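Local coordinates for protein flavocytochrome C3 fumarate reductase (Shewanella frigidimarina, PDB 1QO8) that reduces fumarate to succinate in vitro, essentially in one direction, using one FAD and four covalently bound c-type hemes per subunit, at residues D327-N332 and V363-R368. Sequence-based numbering, arbitrary orientation.
Sequences DMTSSN and VGKDSR. With FAD (flavin-adenine dinucleotide), chain G.
An ST turn in the flavoprotein part of the chain, S330 OG accepting from N332 N at 2.9 Å, begins at S330 of short strand 329-330 and is gripped by R368, just beyond strand 357-364; both strands pair with strand 489-505, where I498 O is a further hydrogen-bond partner of S330 OG. The R368 chain bends at chi3 (-55°), and NH1 bridges two carbonyl oxygens that lie in the guanidinium plane: S330 O at 2.9 Å, approached from above its carbonyl plane, and N332 O at 2.8 Å, met nearly straight on a lone pair. NH2 adds a weak bond to N332 O and a second partner, E81 O, in the cytochrome part. An alanine here in place of R368 would remove these bonds and would probably leave the turn less firmly held and its link to the heme-bearing part looser. In van der Waals contact, the T329 and R368 side chains cross obliquely, T329 CG2 lying 3.6 Å from R368 CD, while V363 CG1, anti to its backbone N, lies 3.9 Å from S330 O. A water joins S331 O to R368 O. On the flavin side, S331 OG bonds H499 ND1 and N332 ND2 bonds H499 O, H499 being a likely succinate-binding residue; S331 OG also comes within 3.4 Å of methyl C8M of the FAD.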
loop_
_atom_site.group_PDB
_atom_site.type_symbol
_atom_site.label_atom_id
_atom_site.label_comp_id
_atom_site.label_asym_id
_atom_site.label_seq_id
_atom_site.Cartn_x
_atom_site.Cartn_y
_atom_site.Cartn_z
ATOM N N ASP A 327 3.644 4.331 -16.523
ATOM C CA ASP A 327 3.712 4.362 -17.982
ATOM C C ASP A 327 4.532 3.191 -18.531
ATOM O O ASP A 327 4.847 3.197 -19.699
ATOM C CB ASP A 327 4.398 5.694 -18.405
ATOM C CG ASP A 327 3.519 6.900 -18.100
ATOM O OD1 ASP A 327 2.375 6.996 -18.612
ATOM O OD2 ASP A 327 3.895 7.820 -17.336
ATOM N N MET A 328 4.936 2.207 -17.728
ATOM C CA MET A 328 5.566 1.010 -18.212
ATOM C C MET A 328 4.545 0.122 -18.963
ATOM O O MET A 328 3.383 0.310 -18.714
ATOM C CB MET A 328 6.058 0.281 -16.951
ATOM C CG MET A 328 7.256 1.051 -16.304
ATOM S SD MET A 328 8.022 -0.110 -15.228
ATOM C CE MET A 328 9.531 0.934 -14.729
ATOM N N THR A 329 4.954 -0.793 -19.841
ATOM C CA THR A 329 4.130 -1.864 -20.305
ATOM C C THR A 329 4.101 -3.011 -19.267
ATOM O O THR A 329 4.354 -2.757 -18.102
ATOM C CB THR A 329 4.737 -2.621 -21.535
ATOM O OG1 THR A 329 5.932 -2.105 -22.054
ATOM C CG2 THR A 329 3.614 -2.987 -22.411
ATOM N N SER A 330 4.008 -4.285 -19.718
ATOM C CA SER A 330 4.108 -5.349 -18.712
ATOM C C SER A 330 4.426 -6.546 -19.568
ATOM O O SER A 330 3.959 -6.526 -20.719
ATOM C CB SER A 330 2.683 -5.608 -18.030
ATOM O OG SER A 330 2.958 -6.856 -17.257
ATOM N N SER A 331 5.056 -7.572 -19.094
ATOM C CA SER A 331 5.199 -8.762 -19.872
ATOM C C SER A 331 4.057 -9.758 -19.558
ATOM O O SER A 331 4.240 -10.890 -19.906
ATOM C CB SER A 331 6.507 -9.334 -19.300
ATOM O OG SER A 331 6.112 -9.445 -17.924
ATOM N N ASN A 332 3.135 -9.449 -18.641
ATOM C CA ASN A 332 2.203 -10.404 -18.081
ATOM C C ASN A 332 1.116 -10.874 -19.031
ATOM O O ASN A 332 0.670 -10.118 -19.873
ATOM C CB ASN A 332 1.425 -9.781 -16.883
ATOM C CG ASN A 332 2.383 -9.649 -15.688
ATOM O OD1 ASN A 332 1.905 -9.757 -14.573
ATOM N ND2 ASN A 332 3.702 -9.603 -15.950
ATOM N N VAL A 363 10.984 -4.543 -22.360
ATOM C CA VAL A 363 9.915 -5.467 -22.834
ATOM C C VAL A 363 9.430 -4.985 -24.181
ATOM O O VAL A 363 9.306 -3.752 -24.348
ATOM C CB VAL A 363 8.700 -5.392 -21.826
ATOM C CG1 VAL A 363 7.556 -6.264 -22.204
ATOM C CG2 VAL A 363 9.217 -5.903 -20.461
ATOM N N GLY A 364 9.074 -5.890 -25.116
ATOM C CA GLY A 364 8.600 -5.339 -26.392
ATOM C C GLY A 364 7.396 -4.462 -26.250
ATOM O O GLY A 364 6.525 -4.772 -25.438
ATOM N N LYS A 365 7.209 -3.398 -26.998
ATOM C CA LYS A 365 6.111 -2.488 -26.788
ATOM C C LYS A 365 4.887 -2.971 -27.583
ATOM O O LYS A 365 3.724 -2.861 -27.157
ATOM C CB LYS A 365 6.509 -1.035 -27.030
ATOM C CG LYS A 365 5.844 -0.083 -26.023
ATOM C CD LYS A 365 5.444 1.272 -26.587
ATOM C CE LYS A 365 4.349 1.925 -25.745
ATOM N NZ LYS A 365 4.682 2.013 -24.284
ATOM N N ASP A 366 5.134 -3.655 -28.695
ATOM C CA ASP A 366 4.144 -4.294 -29.534
ATOM C C ASP A 366 3.913 -5.757 -29.170
ATOM O O ASP A 366 2.764 -6.102 -28.894
ATOM C CB ASP A 366 4.547 -4.237 -31.022
ATOM C CG ASP A 366 6.041 -3.987 -31.227
ATOM O OD1 ASP A 366 6.870 -4.259 -30.263
ATOM O OD2 ASP A 366 6.313 -3.475 -32.370
ATOM N N SER A 367 4.908 -6.594 -29.322
ATOM C CA SER A 367 4.894 -7.971 -28.831
ATOM C C SER A 367 5.476 -7.981 -27.425
ATOM O O SER A 367 6.686 -7.768 -27.154
ATOM C CB SER A 367 5.511 -8.850 -29.865
ATOM O OG SER A 367 5.682 -10.234 -29.727
ATOM N N ARG A 368 4.642 -8.250 -26.409
ATOM C CA ARG A 368 5.018 -7.951 -25.022
ATOM C C ARG A 368 5.869 -9.013 -24.428
ATOM O O ARG A 368 5.617 -9.692 -23.426
ATOM C CB ARG A 368 3.813 -7.559 -24.149
ATOM C CG ARG A 368 3.104 -6.297 -24.647
ATOM C CD ARG A 368 1.889 -5.871 -23.758
ATOM N NE ARG A 368 0.908 -6.940 -23.597
ATOM C CZ ARG A 368 0.775 -7.829 -22.635
ATOM N NH1 ARG A 368 1.519 -7.969 -21.500
ATOM N NH2 ARG A 368 -0.264 -8.702 -22.780
HETATM P PA FAD G . -0.757 -17.171 -12.388
HETATM O O1A FAD G . -0.001 -18.222 -13.140
HETATM O O2A FAD G . -0.912 -15.925 -12.897
HETATM O O5B FAD G . -2.235 -17.682 -12.549
HETATM C C5B FAD G . -3.383 -17.088 -11.815
HETATM C C4B FAD G . -4.734 -17.718 -12.423
HETATM O O4B FAD G . -5.817 -17.051 -11.609
HETATM C C3B FAD G . -5.005 -17.188 -13.870
HETATM O O3B FAD G . -5.106 -18.071 -14.895
HETATM C C2B FAD G . -6.065 -16.041 -13.691
HETATM O O2B FAD G . -6.974 -15.868 -14.806
HETATM C C1B FAD G . -6.855 -16.622 -12.579
HETATM N N9A FAD G . -7.599 -15.616 -11.810
HETATM C C8A FAD G . -7.223 -14.338 -11.481
HETATM N N7A FAD G . -8.180 -13.676 -10.891
HETATM C C5A FAD G . -9.257 -14.555 -10.814
HETATM C C6A FAD G . -10.635 -14.405 -10.355
HETATM N N6A FAD G . -11.117 -13.311 -9.832
HETATM N N1A FAD G . -11.378 -15.537 -10.438
HETATM C C2A FAD G . -10.946 -16.688 -11.056
HETATM N N3A FAD G . -9.696 -16.902 -11.526
HETATM C C4A FAD G . -8.929 -15.787 -11.394
HETATM N N1 FAD G . 9.241 -16.879 -12.354
HETATM C C2 FAD G . 10.108 -17.829 -12.128
HETATM O O2 FAD G . 10.451 -18.270 -11.080
HETATM N N3 FAD G . 10.796 -18.503 -13.182
HETATM C C4 FAD G . 10.468 -18.089 -14.469
HETATM O O4 FAD G . 11.040 -18.576 -15.402
HETATM C C4X FAD G . 9.542 -16.980 -14.687
HETATM N N5 FAD G . 9.287 -16.549 -15.932
HETATM C C5X FAD G . 8.371 -15.578 -16.157
HETATM C C6 FAD G . 8.142 -15.186 -17.483
HETATM C C7 FAD G . 7.212 -14.209 -17.746
HETATM C C7M FAD G . 6.907 -13.737 -19.131
HETATM C C8 FAD G . 6.473 -13.648 -16.642
HETATM C C8M FAD G . 5.407 -12.634 -16.923
HETATM C C9 FAD G . 6.674 -14.052 -15.347
HETATM C C9A FAD G . 7.612 -15.015 -15.059
HETATM N N10 FAD G . 7.931 -15.486 -13.769
HETATM C C10 FAD G . 8.858 -16.431 -13.554
HETATM C "C1'" FAD G . 6.976 -15.251 -12.640
HETATM C "C2'" FAD G . 6.130 -16.544 -12.385
HETATM O "O2'" FAD G . 5.865 -16.984 -13.760
HETATM C "C3'" FAD G . 4.757 -16.040 -11.876
HETATM O "O3'" FAD G . 4.909 -15.294 -10.662
HETATM C "C4'" FAD G . 4.022 -17.287 -11.280
HETATM O "O4'" FAD G . 3.763 -18.123 -12.449
HETATM C "C5'" FAD G . 2.635 -16.759 -10.765
HETATM O "O5'" FAD G . 1.811 -18.074 -10.578
HETATM P P FAD G . 0.409 -18.079 -9.942
HETATM O O1P FAD G . 0.014 -19.537 -9.916
HETATM O O2P FAD G . 0.576 -17.353 -8.763
HETATM O O3P FAD G . -0.359 -17.217 -10.819
HETATM O O HOH W 1 6.084 -11.576 -21.818
#